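Local coordinates for protein CTP:phosphocholine Cytidylyltransferase (Streptococcus pneumoniae, PDB 1JYK) that catalyses the transfer of a cytidylyl group from CTP to phosphocholine, yielding CDP-choline and pyrophosphate, at residues A[130-135]-A[231-236]; A[146-151]-A[173-178]; A[164-169]-A[224-229]. All coordinates share one frame; numbering follows the deposited sequence.

Interaction 1 of 3, residues A[130-135]-A[231-236]; sequences LFKNMF and GNSIYE
Phe-131 and Ser-233 share the one hydrogen bond that joins 130-135 to 231-236: Phe-131 N donates to Ser-233 O over 2.8 Å, with an angle of 140° at the hydrogen. The same carbonyl oxygen also receives the CA-H of Leu-130, whose CA is 3.6 Å away. These contacts lie at one end of the small antiparallel pairing of strands 128-130 and 234-236, set apart from the large mixed sheet of this nucleotidyltransferase-family fold. Leu-130 and Ile-234 form a non-hydrogen-bonded pair in it, and Tyr-235 continues the backbone bonding to Tyr-129.

Apolar packing falls into two groups. On the face that carries Leu-130 and Ile-234, the two side chains run side by side, Leu-130 CD2 lying 3.7 Å from Ile-234 CG1. The selenomethionine Met-134 crosses Ile-234 at about a right angle; its chain is extended as far as the selenium and then turns (chi3 -89°), which brings the methyl CE to 3.6 Å from Ile-234 CG1. Leu-229 and Val-182 add to this buried group. In the second group Phe-131 and Tyr-235 point the same way, and Phe-131 presents its ring edge, CE2, to Tyr-235 CB at 3.6 Å. Leu-246 of helix 240-250 packs against both side chains.

Polar groups complete the contact. Asn-232 O sits 3.1 Å from Phe-131 CB, buried there with no hydrogen-bond partner. Lys-132 passes its aliphatic chain by Ser-233, Lys-132 CE being 4.0 Å from Ser-233 OG, and carries its ammonium on to a salt bridge with Glu-230.

Interaction 2 of 3, residues A[146-151]-A[173-178]; sequences SVYRED and SKAGRI
An antiparallel strand pairing at the margin of the large mixed sheet brings 146-151 against 173-178, the end of strand 142-149 taking the short strand 176-177 as a neighbour. Arg-149 and Gly-176 make the hydrogen-bonded pair: Arg-149 N donates to Gly-176 O and Gly-176 N to Arg-149 O, each over 2.9 Å. Gly-176 adopts a backbone conformation in which a beta carbon would collide with the carbonyl oxygen of Ala-175. Tyr-148 and Arg-177 follow as the non-hydrogen-bonded pair, and a longer bond, Ile-178 N to Val-147 O at 3.3 Å, extends the pairing.

The Tyr-148 ring lies alongside Gly-176 at a slant, its CE1 3.7 Å from Gly-176 CA. Its hydroxyl donates to Glu-150 OE1, using the anti lone pair of that oxygen, which ties the ring to the loop residue two positions on.

Ile-178 has CG1 in the crowded position between backbone N and carbonyl carbon (chi1 62°), and from there its CD1 reaches Arg-149 CG at 3.7 Å, the two chains crossing obliquely. The arginine then bends back: Val-147 CG2 lies over the centre of its guanidinium, and NH1 donates to Tyr-148 O. Glu-236 and Gly-231 provide further partners, so bonds on several sides fix the rotation of this group.

Ser-146 makes two hydrogen bonds to 173-178. Its OG, anti to the backbone N (chi1 178°), donates to Ile-178 O over 2.8 Å. Its carbonyl oxygen receives Arg-177 NH1 at 2.7 Å; that oxygen lies only 4° out of the guanidinium plane, while Tyr-148 CB sits 3.9 Å above one face of the same group, toward its rim.

Interaction 3 of 3, residues A[164-169]-A[224-229]; sequences YKVQDI and VYVEEL
A local bridge between two strands that cross almost perpendicularly, 166-169 and 224-228 at 88°, attaches the 157-160/166-170 hairpin to the outer strand of the large mixed sheet. The backbones pair at one place alone, Lys-165 beside Tyr-225, with a hydrogen bond on each side of it: Val-226 N to Tyr-164 O at 2.8 Å and Val-166 N to Val-224 O, likewise 2.8 Å. Past this point the strands diverge, the hairpin running on into a classic beta bulge.

In the angle between the strands, Val-166 CG2 meets Val-226 CG2 at 3.6 Å, the two side chains crossing at about a right angle; Leu-158 of the hairpin packs on both valines. Lys-165 lies over a face of the Tyr-225 ring in a CH-pi contact, its CG 4.1 Å from the ring centroid. Placing CG anti to the backbone N (chi1 -165°) sends the methylenes on toward the phenol oxygen, and only at chi4 does the chain turn, carrying NZ to a salt bridge with Asp-223. A water accepts from Lys-165 NZ and from Val-224 N and lies 2.7 Å from Val-166 O.

Tyr-164 turns its ring edge to the carboxylate of Glu-228, whose plane stands 75° from that of the ring, with Tyr-164 CE2 3.7 Å from Glu-228 CD. Glu-228 OE2 is also held by the hydroxyl of Tyr-160. A second water bridges the two side chains, 2.6 Å from Tyr-164 OH and donating over 2.8 Å to Glu-228 OE1.

Leu-229 and Arg-149 join the three contacts into one continuous region. Between interactions 2 and 3, whose centres lie about 13 Å apart, Ser-146 O probably accepts from Leu-229 N (2.8 Å) and Arg-177 NH1 probably donates to Leu-229 O (3.0 Å); the two contacts sit on adjacent strands, 142-149 and 224-228, of one sheet. Interaction 2 is a pairing within that sheet, whereas interaction 3 joins the hairpin to it. Interaction 1, around the separate two-stranded pairing, is reached from both: Leu-229 CD1 lies 3.4 Å from Ile-234 CD1, and Arg-149 NH2 forms a salt bridge with Glu-236 OE2 at 3.0 Å.

Interaction 1 of 3, residues A[130-135]-A[231-236]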
loop_
_atom_site.group_PDB
_atom_site.type_symbol
_atom_site.label_atom_id
_atom_site.label_comp_id
_atom_site.label_asym_id
_atom_site.label_seq_id
_atom_site.Cartn_x
_atom_site.Cartn_y
_atom_site.Cartn_z
ATOM N N LEU A 130 -3.514 9.447 5.886
ATOM C CA LEU A 130 -4.791 9.598 5.198
ATOM C C LEU A 130 -5.660 10.684 5.825
ATOM O O LEU A 130 -6.120 10.539 6.958
ATOM C CB LEU A 130 -5.543 8.259 5.198
ATOM C CG LEU A 130 -4.700 7.040 4.803
ATOM C CD1 LEU A 130 -5.482 5.771 5.018
ATOM C CD2 LEU A 130 -4.278 7.162 3.354
ATOM N N PHE A 131 -5.879 11.771 5.090
ATOM C CA PHE A 131 -6.708 12.865 5.588
ATOM C C PHE A 131 -8.195 12.532 5.502
ATOM O O PHE A 131 -9.009 13.113 6.212
ATOM C CB PHE A 131 -6.428 14.147 4.802
ATOM C CG PHE A 131 -5.270 14.937 5.330
ATOM C CD1 PHE A 131 -5.443 15.833 6.384
ATOM C CD2 PHE A 131 -3.997 14.773 4.790
ATOM C CE1 PHE A 131 -4.361 16.554 6.892
ATOM C CE2 PHE A 131 -2.915 15.487 5.291
ATOM C CZ PHE A 131 -3.097 16.379 6.344
ATOM N N LYS A 132 -8.549 11.592 4.631
ATOM C CA LYS A 132 -9.941 11.206 4.464
ATOM C C LYS A 132 -10.090 9.692 4.462
ATOM O O LYS A 132 -9.189 8.988 3.996
ATOM C CB LYS A 132 -10.481 11.777 3.149
ATOM C CG LYS A 132 -10.578 13.298 3.126
ATOM C CD LYS A 132 -11.983 13.764 2.772
ATOM C CE LYS A 132 -12.164 13.878 1.266
ATOM N NZ LYS A 132 -13.578 14.176 0.883
ATOM N N ASN A 133 -11.218 9.203 4.990
ATOM C CA ASN A 133 -11.505 7.767 5.025
ATOM C C ASN A 133 -12.271 7.289 3.790
ATOM O O ASN A 133 -13.485 7.326 3.661
ATOM C CB ASN A 133 -12.260 7.350 6.277
ATOM C CG ASN A 133 -12.251 5.840 6.463
ATOM O OD1 ASN A 133 -11.761 5.099 5.602
ATOM N ND2 ASN A 133 -12.790 5.377 7.584
HETATM N N MSE A 134 -11.425 6.808 2.926
HETATM C CA MSE A 134 -11.512 6.250 1.597
HETATM C C MSE A 134 -12.084 4.833 1.565
HETATM O O MSE A 134 -12.668 4.396 0.568
HETATM C CB MSE A 134 -10.084 6.188 1.441
HETATM C CG MSE A 134 -9.301 5.586 0.503
HETATM SE SE MSE A 134 -8.015 6.162 1.601
HETATM C CE MSE A 134 -7.739 8.012 0.755
ATOM N N PHE A 135 -11.811 4.102 2.640
ATOM C CA PHE A 135 -12.194 2.709 2.749
ATOM C C PHE A 135 -13.676 2.422 2.816
ATOM O O PHE A 135 -14.427 3.116 3.497
ATOM C CB PHE A 135 -11.491 2.087 3.957
ATOM C CG PHE A 135 -10.004 2.271 3.940
ATOM C CD1 PHE A 135 -9.233 1.728 2.907
ATOM C CD2 PHE A 135 -9.367 3.009 4.936
ATOM C CE1 PHE A 135 -7.847 1.921 2.868
ATOM C CE2 PHE A 135 -7.980 3.210 4.909
ATOM C CZ PHE A 135 -7.219 2.664 3.871
ATOM N N GLY A 231 -6.834 16.000 -4.148
ATOM C CA GLY A 231 -5.423 16.189 -3.853
ATOM C C GLY A 231 -4.888 15.951 -2.452
ATOM O O GLY A 231 -3.815 15.372 -2.301
ATOM N N ASN A 232 -5.617 16.385 -1.431
ATOM C CA ASN A 232 -5.155 16.234 -0.052
ATOM C C ASN A 232 -5.712 15.019 0.700
ATOM O O ASN A 232 -5.687 14.986 1.932
ATOM C CB ASN A 232 -5.482 17.510 0.735
ATOM C CG ASN A 232 -6.884 18.026 0.455
ATOM O OD1 ASN A 232 -7.820 17.245 0.259
ATOM N ND2 ASN A 232 -7.036 19.350 0.434
ATOM N N SER A 233 -6.196 14.023 -0.029
ATOM C CA SER A 233 -6.769 12.836 0.596
ATOM C C SER A 233 -5.703 11.944 1.215
ATOM O O SER A 233 -5.884 11.404 2.308
ATOM C CB SER A 233 -7.566 12.044 -0.438
ATOM O OG SER A 233 -8.854 12.606 -0.617
ATOM N N ILE A 234 -4.601 11.778 0.491
ATOM C CA ILE A 234 -3.475 10.972 0.946
ATOM C C ILE A 234 -2.278 11.906 0.991
ATOM O O ILE A 234 -2.035 12.660 0.048
ATOM C CB ILE A 234 -3.161 9.818 -0.039
ATOM C CG1 ILE A 234 -4.262 8.759 0.018
ATOM C CG2 ILE A 234 -1.823 9.187 0.303
ATOM C CD1 ILE A 234 -4.232 7.781 -1.139
ATOM N N TYR A 235 -1.543 11.882 2.090
ATOM C CA TYR A 235 -0.371 12.729 2.213
ATOM C C TYR A 235 0.832 11.810 2.305
ATOM O O TYR A 235 0.978 11.074 3.275
ATOM C CB TYR A 235 -0.468 13.597 3.459
ATOM C CG TYR A 235 0.663 14.584 3.602
ATOM C CD1 TYR A 235 0.430 15.955 3.509
ATOM C CD2 TYR A 235 1.961 14.155 3.874
ATOM C CE1 TYR A 235 1.462 16.872 3.688
ATOM C CE2 TYR A 235 2.997 15.061 4.055
ATOM C CZ TYR A 235 2.739 16.420 3.962
ATOM O OH TYR A 235 3.753 17.328 4.158
ATOM N N GLU A 236 1.681 11.853 1.284
ATOM C CA GLU A 236 2.873 11.016 1.221
ATOM C C GLU A 236 4.000 11.525 2.094
ATOM O O GLU A 236 4.312 12.713 2.086
ATOM C CB GLU A 236 3.388 10.937 -0.215
ATOM C CG GLU A 236 2.338 10.567 -1.232
ATOM C CD GLU A 236 1.426 11.730 -1.596
ATOM O OE1 GLU A 236 1.603 12.847 -1.050
ATOM O OE2 GLU A 236 0.524 11.515 -2.437
#

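Interaction 2 of 3, residues A[146-151]-A[173-178]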
loop_
_atom_site.group_PDB
_atom_site.type_symbol
_atom_site.label_atom_id
_atom_site.label_comp_id
_atom_site.label_asym_id
_atom_site.label_seq_id
_atom_site.Cartn_x
_atom_site.Cartn_y
_atom_site.Cartn_z
ATOM N N SER A 146 -6.341 7.004 -6.479
ATOM C CA SER A 146 -5.266 7.864 -6.960
ATOM C C SER A 146 -5.369 9.380 -6.793
ATOM O O SER A 146 -6.398 9.983 -7.098
ATOM C CB SER A 146 -5.049 7.569 -8.446
ATOM O OG SER A 146 -4.049 8.405 -8.993
ATOM N N VAL A 147 -4.284 9.990 -6.323
ATOM C CA VAL A 147 -4.229 11.436 -6.171
ATOM C C VAL A 147 -3.366 11.956 -7.325
ATOM O O VAL A 147 -2.503 11.235 -7.841
ATOM C CB VAL A 147 -3.562 11.877 -4.832
ATOM C CG1 VAL A 147 -4.472 11.548 -3.649
ATOM C CG2 VAL A 147 -2.204 11.208 -4.677
ATOM N N TYR A 148 -3.603 13.199 -7.732
ATOM C CA TYR A 148 -2.819 13.806 -8.801
ATOM C C TYR A 148 -1.583 14.467 -8.187
ATOM O O TYR A 148 -1.673 15.122 -7.143
ATOM C CB TYR A 148 -3.660 14.852 -9.545
ATOM C CG TYR A 148 -2.880 15.683 -10.547
ATOM C CD1 TYR A 148 -2.704 15.244 -11.863
ATOM C CD2 TYR A 148 -2.320 16.906 -10.181
ATOM C CE1 TYR A 148 -1.986 16.012 -12.789
ATOM C CE2 TYR A 148 -1.606 17.676 -11.095
ATOM C CZ TYR A 148 -1.442 17.226 -12.395
ATOM O OH TYR A 148 -0.735 17.986 -13.297
ATOM N N ARG A 149 -0.430 14.292 -8.825
ATOM C CA ARG A 149 0.809 14.882 -8.333
ATOM C C ARG A 149 1.636 15.477 -9.468
ATOM O O ARG A 149 1.557 15.025 -10.613
ATOM C CB ARG A 149 1.659 13.832 -7.619
ATOM C CG ARG A 149 1.106 13.377 -6.293
ATOM C CD ARG A 149 0.939 14.539 -5.339
ATOM N NE ARG A 149 0.415 14.100 -4.045
ATOM C CZ ARG A 149 -0.802 14.389 -3.586
ATOM N NH1 ARG A 149 -1.636 15.124 -4.322
ATOM N NH2 ARG A 149 -1.183 13.951 -2.384
ATOM N N GLU A 150 2.435 16.487 -9.129
ATOM C CA GLU A 150 3.319 17.155 -10.082
ATOM C C GLU A 150 4.752 17.092 -9.549
ATOM O O GLU A 150 4.969 16.729 -8.392
ATOM C CB GLU A 150 2.885 18.607 -10.268
ATOM C CG GLU A 150 1.525 18.738 -10.913
ATOM C CD GLU A 150 1.165 20.169 -11.249
ATOM O OE1 GLU A 150 0.343 20.372 -12.169
ATOM O OE2 GLU A 150 1.701 21.088 -10.594
ATOM N N ASP A 151 5.725 17.439 -10.384
ATOM C CA ASP A 151 7.129 17.400 -9.974
ATOM C C ASP A 151 7.413 16.037 -9.371
ATOM O O ASP A 151 8.109 15.915 -8.363
ATOM C CB ASP A 151 7.422 18.484 -8.933
ATOM C CG ASP A 151 6.973 19.854 -9.379
ATOM O OD1 ASP A 151 7.369 20.274 -10.491
ATOM O OD2 ASP A 151 6.222 20.508 -8.622
ATOM N N SER A 173 6.684 10.090 -16.745
ATOM C CA SER A 173 5.989 11.346 -16.516
ATOM C C SER A 173 6.427 11.992 -15.218
ATOM O O SER A 173 6.908 11.319 -14.308
ATOM C CB SER A 173 4.476 11.152 -16.494
ATOM O OG SER A 173 3.834 12.419 -16.528
ATOM N N LYS A 174 6.264 13.310 -15.148
ATOM C CA LYS A 174 6.616 14.076 -13.962
ATOM C C LYS A 174 5.342 14.586 -13.305
ATOM O O LYS A 174 5.392 15.231 -12.260
ATOM C CB LYS A 174 7.502 15.259 -14.338
ATOM C CG LYS A 174 8.725 14.873 -15.147
ATOM C CD LYS A 174 9.958 15.610 -14.666
ATOM C CE LYS A 174 11.227 14.901 -15.112
ATOM N NZ LYS A 174 12.453 15.647 -14.697
ATOM N N ALA A 175 4.200 14.290 -13.924
ATOM C CA ALA A 175 2.910 14.727 -13.404
ATOM C C ALA A 175 1.792 13.801 -13.854
ATOM O O ALA A 175 1.842 13.241 -14.948
ATOM C CB ALA A 175 2.613 16.153 -13.863
ATOM N N GLY A 176 0.778 13.651 -13.009
ATOM C CA GLY A 176 -0.345 12.799 -13.349
ATOM C C GLY A 176 -0.938 12.077 -12.151
ATOM O O GLY A 176 -0.577 12.354 -11.006
ATOM N N ARG A 177 -1.862 11.159 -12.431
ATOM C CA ARG A 177 -2.518 10.352 -11.409
ATOM C C ARG A 177 -1.586 9.181 -11.106
ATOM O O ARG A 177 -1.358 8.307 -11.942
ATOM C CB ARG A 177 -3.863 9.846 -11.925
ATOM C CG ARG A 177 -4.917 10.938 -12.059
ATOM C CD ARG A 177 -5.538 11.230 -10.712
ATOM N NE ARG A 177 -6.406 12.397 -10.759
ATOM C CZ ARG A 177 -7.163 12.810 -9.749
ATOM N NH1 ARG A 177 -7.167 12.152 -8.595
ATOM N NH2 ARG A 177 -7.927 13.885 -9.899
ATOM N N ILE A 178 -1.047 9.171 -9.898
ATOM C CA ILE A 178 -0.094 8.142 -9.508
ATOM C C ILE A 178 -0.667 7.005 -8.674
ATOM O O ILE A 178 -1.780 7.090 -8.152
ATOM C CB ILE A 178 1.070 8.783 -8.699
ATOM C CG1 ILE A 178 0.519 9.424 -7.416
ATOM C CG2 ILE A 178 1.759 9.858 -9.531
ATOM C CD1 ILE A 178 1.558 9.706 -6.362
#

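Interaction 3 of 3, residues A[164-169]-A[224-229]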
loop_
_atom_site.group_PDB
_atom_site.type_symbol
_atom_site.label_atom_id
_atom_site.label_comp_id
_atom_site.label_asym_id
_atom_site.label_seq_id
_atom_site.Cartn_x
_atom_site.Cartn_y
_atom_site.Cartn_z
ATOM N N TYR A 164 -12.807 5.076 -16.635
ATOM C CA TYR A 164 -11.880 4.955 -15.514
ATOM C C TYR A 164 -11.152 3.611 -15.433
ATOM O O TYR A 164 -10.565 3.275 -14.404
ATOM C CB TYR A 164 -12.620 5.240 -14.203
ATOM C CG TYR A 164 -13.119 6.661 -14.145
ATOM C CD1 TYR A 164 -14.458 6.961 -14.403
ATOM C CD2 TYR A 164 -12.238 7.720 -13.914
ATOM C CE1 TYR A 164 -14.906 8.278 -14.442
ATOM C CE2 TYR A 164 -12.672 9.042 -13.951
ATOM C CZ TYR A 164 -14.007 9.312 -14.219
ATOM O OH TYR A 164 -14.436 10.620 -14.280
ATOM N N LYS A 165 -11.177 2.847 -16.521
ATOM C CA LYS A 165 -10.496 1.558 -16.545
ATOM C C LYS A 165 -9.023 1.747 -16.900
ATOM O O LYS A 165 -8.688 2.424 -17.873
ATOM C CB LYS A 165 -11.160 0.617 -17.552
ATOM C CG LYS A 165 -10.742 -0.837 -17.385
ATOM C CD LYS A 165 -11.530 -1.748 -18.310
ATOM C CE LYS A 165 -11.209 -3.206 -18.041
ATOM N NZ LYS A 165 -9.939 -3.613 -18.697
ATOM N N VAL A 166 -8.145 1.146 -16.104
ATOM C CA VAL A 166 -6.710 1.257 -16.327
ATOM C C VAL A 166 -6.285 0.526 -17.598
ATOM O O VAL A 166 -6.452 -0.694 -17.721
ATOM C CB VAL A 166 -5.914 0.692 -15.131
ATOM C CG1 VAL A 166 -4.421 0.834 -15.389
ATOM C CG2 VAL A 166 -6.308 1.438 -13.851
ATOM N N GLN A 167 -5.740 1.288 -18.541
ATOM C CA GLN A 167 -5.289 0.750 -19.818
ATOM C C GLN A 167 -3.816 0.399 -19.750
ATOM O O GLN A 167 -3.347 -0.496 -20.447
ATOM C CB GLN A 167 -5.514 1.781 -20.927
ATOM C CG GLN A 167 -6.972 2.029 -21.245
ATOM C CD GLN A 167 -7.731 0.746 -21.516
ATOM O OE1 GLN A 167 -7.170 -0.221 -22.027
ATOM N NE2 GLN A 167 -9.011 0.728 -21.172
ATOM N N ASP A 168 -3.089 1.114 -18.901
ATOM C CA ASP A 168 -1.665 0.890 -18.742
ATOM C C ASP A 168 -1.180 1.609 -17.490
ATOM O O ASP A 168 -1.884 2.458 -16.933
ATOM C CB ASP A 168 -0.927 1.447 -19.963
ATOM C CG ASP A 168 0.405 0.767 -20.202
ATOM O OD1 ASP A 168 0.806 -0.092 -19.386
ATOM O OD2 ASP A 168 1.054 1.096 -21.217
ATOM N N ILE A 169 0.015 1.248 -17.042
ATOM C CA ILE A 169 0.638 1.892 -15.897
ATOM C C ILE A 169 2.025 2.221 -16.415
ATOM O O ILE A 169 2.751 1.340 -16.872
ATOM C CB ILE A 169 0.723 0.959 -14.672
ATOM C CG1 ILE A 169 -0.676 0.775 -14.068
ATOM C CG2 ILE A 169 1.673 1.551 -13.634
ATOM C CD1 ILE A 169 -0.819 -0.451 -13.187
ATOM N N VAL A 224 -8.875 -3.270 -13.820
ATOM C CA VAL A 224 -8.683 -2.418 -12.650
ATOM C C VAL A 224 -9.204 -1.030 -12.981
ATOM O O VAL A 224 -9.070 -0.556 -14.108
ATOM C CB VAL A 224 -7.194 -2.303 -12.264
ATOM C CG1 VAL A 224 -7.070 -1.858 -10.800
ATOM C CG2 VAL A 224 -6.487 -3.637 -12.509
ATOM N N TYR A 225 -9.788 -0.374 -11.992
ATOM C CA TYR A 225 -10.343 0.942 -12.212
ATOM C C TYR A 225 -9.715 1.994 -11.329
ATOM O O TYR A 225 -9.065 1.676 -10.340
ATOM C CB TYR A 225 -11.851 0.884 -12.008
ATOM C CG TYR A 225 -12.497 -0.034 -13.003
ATOM C CD1 TYR A 225 -12.463 -1.415 -12.829
ATOM C CD2 TYR A 225 -13.111 0.474 -14.149
ATOM C CE1 TYR A 225 -13.025 -2.267 -13.770
ATOM C CE2 TYR A 225 -13.673 -0.369 -15.095
ATOM C CZ TYR A 225 -13.626 -1.734 -14.898
ATOM O OH TYR A 225 -14.198 -2.565 -15.826
ATOM N N VAL A 226 -9.910 3.252 -11.700
ATOM C CA VAL A 226 -9.346 4.362 -10.957
ATOM C C VAL A 226 -10.404 5.158 -10.201
ATOM O O VAL A 226 -11.446 5.506 -10.756
ATOM C CB VAL A 226 -8.587 5.324 -11.905
ATOM C CG1 VAL A 226 -7.987 6.481 -11.121
ATOM C CG2 VAL A 226 -7.491 4.572 -12.637
ATOM N N GLU A 227 -10.130 5.418 -8.926
ATOM C CA GLU A 227 -11.010 6.215 -8.090
ATOM C C GLU A 227 -10.210 7.486 -7.844
ATOM O O GLU A 227 -9.264 7.489 -7.062
ATOM C CB GLU A 227 -11.293 5.498 -6.773
ATOM C CG GLU A 227 -12.084 6.320 -5.760
ATOM C CD GLU A 227 -13.524 6.562 -6.177
ATOM O OE1 GLU A 227 -14.074 5.753 -6.961
ATOM O OE2 GLU A 227 -14.105 7.568 -5.719
ATOM N N GLU A 228 -10.576 8.558 -8.541
ATOM C CA GLU A 228 -9.875 9.825 -8.422
ATOM C C GLU A 228 -10.083 10.474 -7.064
ATOM O O GLU A 228 -11.205 10.811 -6.689
ATOM C CB GLU A 228 -10.335 10.770 -9.526
ATOM C CG GLU A 228 -10.101 10.216 -10.921
ATOM C CD GLU A 228 -10.379 11.234 -12.012
ATOM O OE1 GLU A 228 -11.297 12.058 -11.824
ATOM O OE2 GLU A 228 -9.685 11.210 -13.052
ATOM N N LEU A 229 -8.991 10.645 -6.326
ATOM C CA LEU A 229 -9.045 11.252 -5.007
ATOM C C LEU A 229 -8.714 12.736 -5.068
ATOM O O LEU A 229 -7.963 13.184 -5.941
ATOM C CB LEU A 229 -8.041 10.574 -4.067
ATOM C CG LEU A 229 -8.277 9.131 -3.630
ATOM C CD1 LEU A 229 -7.142 8.689 -2.722
ATOM C CD2 LEU A 229 -9.598 9.025 -2.896
HETATM O O HOH W 1 -12.992 12.792 -13.901
HETATM O O HOH W 2 -7.827 -2.654 -16.513
#